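Local structure of aminopeptidase N family protein (Idiomarina loihiensis L2TR, 4FGM) at residues K406-E411 with I425-Q430; S395-T400 with Q457-M462; R249-S254 with N261-T266. The protein probably acts as a zinc-dependent aminopeptidase of the M61 family, removing residues from the N-terminal end of peptides. All coordinates share one frame; numbering follows the deposited sequence.

Contact 1 (K406-E411 with I425-Q430); sequences KELWHE and INWLNQ
W427 reaches across from helix 423-429 to lay its indole over L408 and bring its N-H to E411, both on helix 401-413. The tight part is the apolar one: L408 CD2 stands over one indole face, 3.6 Å from the centroid of the five-membered ring and almost on the ring normal, which is the geometry of a CH-pi contact. CG of W427 lies anti to its backbone N (chi1 -171°), and this carries the ring out from its own helix across to L408; the two segment axes come no nearer than 12.2 Å, so the side chains make the contact.

The polar edge of the same ring lies nearer solvent, for E411 is exposed. W427 NE1 donates to E411 OE2 at 2.9 Å in a nearly straight bond, 164° at the hydrogen. The acceptor sits in the indole plane, yet the N-H comes from above the carboxylate plane. Farther along, E407 OE1 lies 3.4 Å from W427 CH2 as a looser edge contact; the stronger partner of this carboxylate is R403, salt-bridged through OE2. Y431 also meets the indole.

One aromatic side chain thus bridges two steeply crossed helices, at 115° between their directions, in the all-helical region that follows the zinc-binding HExxH helix of this M61 peptidase, well away from the metal.

Contact 2 (S395-T400 with Q457-M462); sequences SDHKLT and QNFGVM
H397 brings CE1 of its imidazole obliquely against the F459 ring, 4.0 Å from CE2 and nearly as close to CZ. The residues belong to two tight turns: a type I' beta turn from S395 to K398, which links helix 378-394 to helix 401-413, and a type I turn from Q457 to G460, which ends helix 453-457 in a Schellman motif and leads into strand 461-466. The C-prime residue of that motif is G460, whose positive phi (80°) reverses the chain, with G460 N bonded back to Q457 O.

The meeting of the two rings is slight. Their centroids are 5.9 Å apart and the planes lie at 77°, an oblique pairing. H397 CG lies anti to its carbonyl carbon (chi1 -49°), which brings the ring end nearer F459 than the direction of CB suggests. The two side chains run past each other in opposite directions, and the segments bury just 58 Å². No hydrogen bond crosses between them, and the nearest CA atoms, those of H397 and F459, remain 11.2 Å apart, so the rings alone span the distance. Helix 378-394 supplies more of the setting: F459 packs on L389 and L393, while H397 touches R392. K582, from the C-terminal tail, also lies against H397.

The contact therefore joins the turn between two helices to the start of a two-stranded sheet, far from the zinc site. Within the first turn, S395 OG receives the backbone N-H of L399 at 2.8 Å, and that of K398 in a longer, weak bond.

Contact 3 (R249-S254 with N261-T266); sequences RKDLIS and NDNYQT
Y264 and N263, the two residues with most surface buried here, meet I253 and D251 where the loop after strand 242-248 folds against the capped N-terminal end of helix 262-277, the helix that bears the HExxH zinc motif farther along. I253 CG2 stands over the centre of the Y264 ring, 3.5 Å from its centroid and close to the ring normal, a CH-pi contact. CG of Y264 is anti to the backbone N (chi1 177°), which carries the ring under I253 CG2, with its hydroxyl hydrogen-bonded to D203 on helix 197-215. With an alanine here the ring is gone, and I253 CG2 would probably lose its packing surface while D203 loses its hydroxyl partner.

Backbone approach is close as well: D251 O receives a CA-H...O contact from Y264 CA at 3.2 Å, 157° at the hydrogen. Beside it, D251 OD1 lies against N263 CB at 3.1 Å. On the exposed side, K250 NZ makes a weak hydrogen bond to N263 OD1 and a long salt bridge to D251 OD1. The helix start is fixed by the N-cap N261, whose OD1 accepts from Y264 N at 2.8 Å, the donor tilted 28° from the carbonyl plane.

Overall arrangement
Following the chain from the N terminus, contact 3 comes first: it closes a short loop between strand 242-248 and helix 262-277, joining the five-stranded sheet to the helix that carries zinc ligands H273 and H277. It closes before either of the others opens. The turn at 395-400 opens contact 2, which closes only at 457-462; contact 1, between helices 401-413 and 423-429, is nested within that longer, largely helical loop. Contact 2 thereby ties the helical region to the start of strand 461-466. The centres of contacts 1 and 2 are about 20 Å apart and their nearest atoms about 5 Å, without touching; contact 3 is centred about 36 Å from contact 1 and about 31 Å from contact 2.

Contact 1 (K406-E411 with I425-Q430)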
loop_
_atom_site.group_PDB
_atom_site.type_symbol
_atom_site.label_atom_id
_atom_site.label_comp_id
_atom_site.label_asym_id
_atom_site.label_seq_id
_atom_site.Cartn_x
_atom_site.Cartn_y
_atom_site.Cartn_z
ATOM N N LYS A 406 -0.242 -4.622 -20.709
ATOM C CA LYS A 406 0.834 -4.158 -21.586
ATOM C C LYS A 406 0.281 -3.147 -22.588
ATOM O O LYS A 406 0.760 -2.013 -22.688
ATOM C CB LYS A 406 1.441 -5.334 -22.361
ATOM C CG LYS A 406 2.527 -4.918 -23.353
ATOM C CD LYS A 406 2.694 -5.930 -24.479
ATOM C CE LYS A 406 1.914 -5.517 -25.725
ATOM N NZ LYS A 406 2.540 -4.363 -26.450
ATOM N N GLU A 407 -0.736 -3.578 -23.327
ATOM C CA GLU A 407 -1.365 -2.741 -24.335
ATOM C C GLU A 407 -1.967 -1.468 -23.752
ATOM O O GLU A 407 -1.766 -0.381 -24.300
ATOM C CB GLU A 407 -2.420 -3.551 -25.089
ATOM C CG GLU A 407 -1.803 -4.641 -25.963
ATOM C CD GLU A 407 -2.837 -5.546 -26.602
ATOM O OE1 GLU A 407 -3.961 -5.071 -26.860
ATOM O OE2 GLU A 407 -2.520 -6.730 -26.862
ATOM N N LEU A 408 -2.692 -1.585 -22.643
ATOM C CA LEU A 408 -3.278 -0.394 -22.037
ATOM C C LEU A 408 -2.172 0.571 -21.639
ATOM O O LEU A 408 -2.342 1.785 -21.723
ATOM C CB LEU A 408 -4.119 -0.752 -20.809
ATOM C CG LEU A 408 -5.519 -1.304 -21.088
ATOM C CD1 LEU A 408 -6.163 -1.763 -19.787
ATOM C CD2 LEU A 408 -6.366 -0.233 -21.750
ATOM N N TRP A 409 -1.030 0.033 -21.220
ATOM C CA TRP A 409 0.074 0.892 -20.820
ATOM C C TRP A 409 0.671 1.650 -22.004
ATOM O O TRP A 409 0.956 2.842 -21.900
ATOM C CB TRP A 409 1.188 0.100 -20.130
ATOM C CG TRP A 409 2.273 1.019 -19.653
ATOM C CD1 TRP A 409 2.217 1.869 -18.581
ATOM C CD2 TRP A 409 3.517 1.285 -20.308
ATOM N NE1 TRP A 409 3.342 2.651 -18.536
ATOM C CE2 TRP A 409 4.157 2.319 -19.586
ATOM C CE3 TRP A 409 4.149 0.759 -21.444
ATOM C CZ2 TRP A 409 5.403 2.833 -19.959
ATOM C CZ3 TRP A 409 5.386 1.272 -21.815
ATOM C CH2 TRP A 409 5.997 2.302 -21.075
ATOM N N HIS A 410 0.872 0.961 -23.123
ATOM C CA HIS A 410 1.437 1.616 -24.304
ATOM C C HIS A 410 0.482 2.648 -24.895
ATOM O O HIS A 410 0.910 3.672 -25.427
ATOM C CB HIS A 410 1.791 0.578 -25.366
ATOM C CG HIS A 410 3.060 -0.163 -25.081
ATOM N ND1 HIS A 410 4.303 0.417 -25.213
ATOM C CD2 HIS A 410 3.278 -1.431 -24.661
ATOM C CE1 HIS A 410 5.234 -0.463 -24.888
ATOM N NE2 HIS A 410 4.638 -1.592 -24.548
ATOM N N GLU A 411 -0.815 2.386 -24.781
ATOM C CA GLU A 411 -1.813 3.299 -25.316
ATOM C C GLU A 411 -2.054 4.535 -24.465
ATOM O O GLU A 411 -1.973 5.661 -24.954
ATOM C CB GLU A 411 -3.149 2.581 -25.505
ATOM C CG GLU A 411 -3.274 1.805 -26.797
ATOM C CD GLU A 411 -4.708 1.394 -27.082
ATOM O OE1 GLU A 411 -5.608 2.263 -27.003
ATOM O OE2 GLU A 411 -4.933 0.204 -27.390
ATOM N N ILE A 425 -13.336 -0.462 -19.479
ATOM C CA ILE A 425 -14.445 -1.316 -19.901
ATOM C C ILE A 425 -14.742 -1.124 -21.395
ATOM O O ILE A 425 -14.939 -2.102 -22.123
ATOM C CB ILE A 425 -15.731 -1.063 -19.066
ATOM C CG1 ILE A 425 -16.738 -2.187 -19.330
ATOM C CG2 ILE A 425 -16.343 0.289 -19.408
ATOM C CD1 ILE A 425 -18.016 -2.083 -18.516
ATOM N N ASN A 426 -14.755 0.128 -21.856
ATOM C CA ASN A 426 -15.003 0.402 -23.265
ATOM C C ASN A 426 -13.893 -0.197 -24.120
ATOM O O ASN A 426 -14.150 -0.737 -25.197
ATOM C CB ASN A 426 -15.090 1.905 -23.509
ATOM C CG ASN A 426 -16.350 2.515 -22.929
ATOM O OD1 ASN A 426 -16.529 3.727 -22.953
ATOM N ND2 ASN A 426 -17.234 1.674 -22.408
ATOM N N TRP A 427 -12.660 -0.109 -23.628
ATOM C CA TRP A 427 -11.508 -0.651 -24.344
ATOM C C TRP A 427 -11.697 -2.155 -24.541
ATOM O O TRP A 427 -11.319 -2.712 -25.570
ATOM C CB TRP A 427 -10.221 -0.394 -23.556
ATOM C CG TRP A 427 -8.973 -0.721 -24.312
ATOM C CD1 TRP A 427 -8.289 0.100 -25.158
ATOM C CD2 TRP A 427 -8.272 -1.971 -24.310
ATOM N NE1 TRP A 427 -7.200 -0.559 -25.684
ATOM C CE2 TRP A 427 -7.166 -1.829 -25.178
ATOM C CE3 TRP A 427 -8.466 -3.194 -23.656
ATOM C CZ2 TRP A 427 -6.261 -2.871 -25.414
ATOM C CZ3 TRP A 427 -7.562 -4.231 -23.891
ATOM C CH2 TRP A 427 -6.474 -4.059 -24.760
ATOM N N LEU A 428 -12.283 -2.813 -23.547
ATOM C CA LEU A 428 -12.521 -4.247 -23.635
ATOM C C LEU A 428 -13.765 -4.544 -24.475
ATOM O O LEU A 428 -13.812 -5.546 -25.191
ATOM C CB LEU A 428 -12.667 -4.843 -22.231
ATOM C CG LEU A 428 -11.383 -4.866 -21.393
ATOM C CD1 LEU A 428 -11.713 -5.076 -19.917
ATOM C CD2 LEU A 428 -10.468 -5.956 -21.909
ATOM N N ASN A 429 -14.767 -3.671 -24.399
ATOM C CA ASN A 429 -15.994 -3.868 -25.167
ATOM C C ASN A 429 -15.807 -3.644 -26.669
ATOM O O ASN A 429 -16.671 -4.008 -27.470
ATOM C CB ASN A 429 -17.113 -2.960 -24.645
ATOM C CG ASN A 429 -17.707 -3.463 -23.339
ATOM O OD1 ASN A 429 -17.527 -4.626 -22.972
ATOM N ND2 ASN A 429 -18.429 -2.591 -22.637
ATOM N N GLN A 430 -14.683 -3.042 -27.047
ATOM C CA GLN A 430 -14.386 -2.796 -28.450
ATOM C C GLN A 430 -13.186 -3.642 -28.867
ATOM O O GLN A 430 -12.500 -3.322 -29.838
ATOM C CB GLN A 430 -14.095 -1.310 -28.694
ATOM C CG GLN A 430 -15.309 -0.358 -28.593
ATOM C CD GLN A 430 -16.282 -0.460 -29.775
ATOM O OE1 GLN A 430 -15.871 -0.624 -30.928
ATOM N NE2 GLN A 430 -17.578 -0.333 -29.489
#

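Contact 2 (S395-T400 with Q457-M462)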
loop_
_atom_site.group_PDB
_atom_site.type_symbol
_atom_site.label_atom_id
_atom_site.label_comp_id
_atom_site.label_asym_id
_atom_site.label_seq_id
_atom_site.Cartn_x
_atom_site.Cartn_y
_atom_site.Cartn_z
ATOM N N SER A 395 -10.669 -16.292 -25.736
ATOM C CA SER A 395 -9.693 -16.128 -26.811
ATOM C C SER A 395 -8.896 -17.420 -26.943
ATOM O O SER A 395 -7.835 -17.459 -27.565
ATOM C CB SER A 395 -8.742 -14.969 -26.494
ATOM O OG SER A 395 -7.945 -15.253 -25.352
ATOM N N ASP A 396 -9.435 -18.480 -26.354
ATOM C CA ASP A 396 -8.793 -19.782 -26.358
ATOM C C ASP A 396 -7.334 -19.643 -25.932
ATOM O O ASP A 396 -6.416 -20.108 -26.607
ATOM C CB ASP A 396 -8.904 -20.442 -27.733
ATOM C CG ASP A 396 -8.820 -21.955 -27.650
ATOM O OD1 ASP A 396 -9.468 -22.534 -26.750
ATOM O OD2 ASP A 396 -8.118 -22.567 -28.482
ATOM N N HIS A 397 -7.154 -18.964 -24.801
ATOM C CA HIS A 397 -5.861 -18.740 -24.171
ATOM C C HIS A 397 -4.838 -17.913 -24.940
ATOM O O HIS A 397 -3.637 -18.023 -24.698
ATOM C CB HIS A 397 -5.270 -20.090 -23.785
ATOM C CG HIS A 397 -6.235 -20.960 -23.043
ATOM N ND1 HIS A 397 -6.833 -20.568 -21.864
ATOM C CD2 HIS A 397 -6.742 -22.180 -23.333
ATOM C CE1 HIS A 397 -7.667 -21.509 -21.461
ATOM N NE2 HIS A 397 -7.632 -22.499 -22.335
ATOM N N LYS A 398 -5.303 -17.068 -25.849
ATOM C CA LYS A 398 -4.382 -16.241 -26.611
ATOM C C LYS A 398 -4.235 -14.852 -26.013
ATOM O O LYS A 398 -3.199 -14.206 -26.176
ATOM C CB LYS A 398 -4.825 -16.154 -28.077
ATOM C CG LYS A 398 -4.649 -17.472 -28.812
ATOM C CD LYS A 398 -3.262 -18.047 -28.532
ATOM C CE LYS A 398 -3.206 -19.546 -28.767
ATOM N NZ LYS A 398 -2.008 -20.154 -28.117
ATOM N N LEU A 399 -5.270 -14.406 -25.307
ATOM C CA LEU A 399 -5.256 -13.093 -24.676
ATOM C C LEU A 399 -5.331 -13.237 -23.160
ATOM O O LEU A 399 -6.279 -13.822 -22.636
ATOM C CB LEU A 399 -6.446 -12.265 -25.163
ATOM C CG LEU A 399 -6.604 -10.862 -24.579
ATOM C CD1 LEU A 399 -5.530 -9.951 -25.153
ATOM C CD2 LEU A 399 -7.984 -10.322 -24.908
ATOM N N THR A 400 -4.326 -12.715 -22.461
ATOM C CA THR A 400 -4.295 -12.766 -21.000
ATOM C C THR A 400 -4.506 -11.353 -20.465
ATOM O O THR A 400 -4.407 -10.384 -21.220
ATOM C CB THR A 400 -2.935 -13.282 -20.469
ATOM O OG1 THR A 400 -1.882 -12.441 -20.953
ATOM C CG2 THR A 400 -2.692 -14.715 -20.900
ATOM N N GLN A 457 -13.327 -23.609 -11.948
ATOM C CA GLN A 457 -13.565 -25.008 -12.249
ATOM C C GLN A 457 -13.087 -25.266 -13.676
ATOM O O GLN A 457 -12.516 -26.316 -13.973
ATOM C CB GLN A 457 -15.057 -25.318 -12.114
ATOM C CG GLN A 457 -15.347 -26.666 -11.482
ATOM C CD GLN A 457 -16.786 -26.790 -11.023
ATOM O OE1 GLN A 457 -17.711 -26.783 -11.835
ATOM N NE2 GLN A 457 -16.982 -26.897 -9.713
ATOM N N ASN A 458 -13.309 -24.289 -14.550
ATOM C CA ASN A 458 -12.894 -24.405 -15.937
ATOM C C ASN A 458 -11.384 -24.509 -16.079
ATOM O O ASN A 458 -10.879 -24.828 -17.155
ATOM C CB ASN A 458 -13.404 -23.216 -16.754
ATOM C CG ASN A 458 -14.875 -23.330 -17.079
ATOM O OD1 ASN A 458 -15.340 -24.382 -17.520
ATOM N ND2 ASN A 458 -15.616 -22.246 -16.877
ATOM N N PHE A 459 -10.660 -24.231 -15.001
ATOM C CA PHE A 459 -9.207 -24.322 -15.038
ATOM C C PHE A 459 -8.705 -25.407 -14.109
ATOM O O PHE A 459 -7.519 -25.484 -13.814
ATOM C CB PHE A 459 -8.560 -22.986 -14.677
ATOM C CG PHE A 459 -8.644 -21.961 -15.770
ATOM C CD1 PHE A 459 -9.835 -21.295 -16.031
ATOM C CD2 PHE A 459 -7.524 -21.653 -16.533
ATOM C CE1 PHE A 459 -9.913 -20.338 -17.045
ATOM C CE2 PHE A 459 -7.591 -20.698 -17.550
ATOM C CZ PHE A 459 -8.784 -20.036 -17.802
ATOM N N GLY A 460 -9.622 -26.248 -13.647
ATOM C CA GLY A 460 -9.247 -27.348 -12.776
ATOM C C GLY A 460 -9.020 -26.995 -11.321
ATOM O O GLY A 460 -8.368 -27.749 -10.596
ATOM N N VAL A 461 -9.556 -25.858 -10.888
ATOM C CA VAL A 461 -9.405 -25.436 -9.498
ATOM C C VAL A 461 -10.692 -25.652 -8.706
ATOM O O VAL A 461 -11.746 -25.117 -9.051
ATOM C CB VAL A 461 -9.030 -23.949 -9.389
ATOM C CG1 VAL A 461 -8.747 -23.600 -7.926
ATOM C CG2 VAL A 461 -7.826 -23.647 -10.262
HETATM N N MSE A 462 -10.590 -26.431 -7.636
HETATM C CA MSE A 462 -11.732 -26.727 -6.779
HETATM C C MSE A 462 -11.838 -25.732 -5.620
HETATM O O MSE A 462 -10.828 -25.339 -5.035
HETATM C CB MSE A 462 -11.596 -28.155 -6.246
HETATM C CG MSE A 462 -12.502 -28.505 -5.076
HETATM SE SE MSE A 462 -12.255 -30.342 -4.512
HETATM C CE MSE A 462 -10.490 -30.222 -3.737
#

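Contact 3 (R249-S254 with N261-T266)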
loop_
_atom_site.group_PDB
_atom_site.type_symbol
_atom_site.label_atom_id
_atom_site.label_comp_id
_atom_site.label_asym_id
_atom_site.label_seq_id
_atom_site.Cartn_x
_atom_site.Cartn_y
_atom_site.Cartn_z
ATOM N N ARG A 249 11.728 -7.033 10.131
ATOM C CA ARG A 249 13.027 -7.680 10.040
ATOM C C ARG A 249 12.919 -9.171 9.742
ATOM O O ARG A 249 13.832 -9.762 9.165
ATOM C CB ARG A 249 13.788 -7.446 11.338
ATOM C CG ARG A 249 15.277 -7.722 11.284
ATOM C CD ARG A 249 15.970 -7.032 12.462
ATOM N NE ARG A 249 15.113 -7.051 13.637
ATOM C CZ ARG A 249 14.606 -5.974 14.219
ATOM N NH1 ARG A 249 14.872 -4.763 13.757
ATOM N NH2 ARG A 249 13.788 -6.118 15.243
ATOM N N LYS A 250 11.802 -9.783 10.125
ATOM C CA LYS A 250 11.624 -11.209 9.872
ATOM C C LYS A 250 11.285 -11.498 8.412
ATOM O O LYS A 250 11.340 -12.641 7.981
ATOM C CB LYS A 250 10.533 -11.795 10.776
ATOM C CG LYS A 250 9.166 -11.135 10.651
ATOM C CD LYS A 250 8.149 -11.863 11.510
ATOM C CE LYS A 250 6.885 -11.043 11.737
ATOM N NZ LYS A 250 6.157 -10.745 10.480
ATOM N N ASP A 251 10.950 -10.462 7.650
ATOM C CA ASP A 251 10.600 -10.641 6.242
ATOM C C ASP A 251 11.827 -10.690 5.334
ATOM O O ASP A 251 11.727 -11.076 4.170
ATOM C CB ASP A 251 9.675 -9.512 5.772
ATOM C CG ASP A 251 8.393 -9.425 6.586
ATOM O OD1 ASP A 251 7.989 -10.454 7.173
ATOM O OD2 ASP A 251 7.781 -8.330 6.628
ATOM N N LEU A 252 12.980 -10.292 5.862
ATOM C CA LEU A 252 14.203 -10.290 5.077
ATOM C C LEU A 252 14.993 -11.544 5.384
ATOM O O LEU A 252 15.754 -11.599 6.351
ATOM C CB LEU A 252 15.028 -9.039 5.384
ATOM C CG LEU A 252 14.332 -7.713 5.039
ATOM C CD1 LEU A 252 15.250 -6.560 5.394
ATOM C CD2 LEU A 252 13.982 -7.654 3.558
ATOM N N ILE A 253 14.803 -12.549 4.538
ATOM C CA ILE A 253 15.443 -13.845 4.686
ATOM C C ILE A 253 16.971 -13.790 4.859
ATOM O O ILE A 253 17.669 -13.022 4.188
ATOM C CB ILE A 253 15.029 -14.752 3.496
ATOM C CG1 ILE A 253 15.411 -16.201 3.781
ATOM C CG2 ILE A 253 15.637 -14.241 2.203
ATOM C CD1 ILE A 253 14.578 -17.194 2.991
ATOM N N SER A 254 17.475 -14.599 5.789
ATOM C CA SER A 254 18.901 -14.648 6.085
ATOM C C SER A 254 19.643 -15.710 5.275
ATOM O O SER A 254 19.032 -16.533 4.586
ATOM C CB SER A 254 19.118 -14.909 7.579
ATOM O OG SER A 254 18.711 -16.217 7.940
ATOM N N ASN A 261 9.477 -18.786 2.934
ATOM C CA ASN A 261 8.557 -18.783 4.066
ATOM C C ASN A 261 7.534 -17.672 3.835
ATOM O O ASN A 261 7.718 -16.829 2.961
ATOM C CB ASN A 261 9.308 -18.597 5.396
ATOM C CG ASN A 261 10.088 -17.298 5.463
ATOM O OD1 ASN A 261 9.513 -16.209 5.443
ATOM N ND2 ASN A 261 11.408 -17.410 5.552
ATOM N N ASP A 262 6.453 -17.675 4.604
ATOM C CA ASP A 262 5.397 -16.684 4.441
ATOM C C ASP A 262 5.839 -15.233 4.615
ATOM O O ASP A 262 5.353 -14.344 3.913
ATOM C CB ASP A 262 4.247 -16.992 5.405
ATOM C CG ASP A 262 3.564 -18.308 5.087
ATOM O OD1 ASP A 262 4.243 -19.215 4.555
ATOM O OD2 ASP A 262 2.356 -18.447 5.378
ATOM N N ASN A 263 6.759 -14.991 5.543
ATOM C CA ASN A 263 7.219 -13.630 5.790
ATOM C C ASN A 263 8.032 -13.062 4.637
ATOM O O ASN A 263 7.777 -11.938 4.199
ATOM C CB ASN A 263 8.026 -13.570 7.083
ATOM C CG ASN A 263 7.211 -13.988 8.277
ATOM O OD1 ASN A 263 6.068 -13.559 8.442
ATOM N ND2 ASN A 263 7.787 -14.828 9.120
ATOM N N TYR A 264 9.000 -13.831 4.143
ATOM C CA TYR A 264 9.819 -13.373 3.035
ATOM C C TYR A 264 8.928 -13.191 1.810
ATOM O O TYR A 264 9.120 -12.264 1.023
ATOM C CB TYR A 264 10.936 -14.374 2.750
ATOM C CG TYR A 264 11.807 -14.023 1.560
ATOM C CD1 TYR A 264 12.203 -12.705 1.324
ATOM C CD2 TYR A 264 12.261 -15.015 0.684
ATOM C CE1 TYR A 264 13.028 -12.383 0.245
ATOM C CE2 TYR A 264 13.086 -14.708 -0.394
ATOM C CZ TYR A 264 13.466 -13.390 -0.611
ATOM O OH TYR A 264 14.280 -13.068 -1.674
ATOM N N GLN A 265 7.939 -14.069 1.669
ATOM C CA GLN A 265 6.995 -13.998 0.555
ATOM C C GLN A 265 6.220 -12.676 0.596
ATOM O O GLN A 265 5.970 -12.057 -0.436
ATOM C CB GLN A 265 6.032 -15.193 0.617
ATOM C CG GLN A 265 4.776 -15.066 -0.232
ATOM C CD GLN A 265 3.531 -14.865 0.615
ATOM O OE1 GLN A 265 3.043 -13.743 0.779
ATOM N NE2 GLN A 265 3.017 -15.959 1.172
ATOM N N THR A 266 5.843 -12.251 1.796
ATOM C CA THR A 266 5.115 -11.001 1.963
ATOM C C THR A 266 5.975 -9.831 1.474
ATOM O O THR A 266 5.470 -8.899 0.849
ATOM C CB THR A 266 4.731 -10.786 3.435
ATOM O OG1 THR A 266 3.745 -11.752 3.806
ATOM C CG2 THR A 266 4.149 -9.401 3.645
#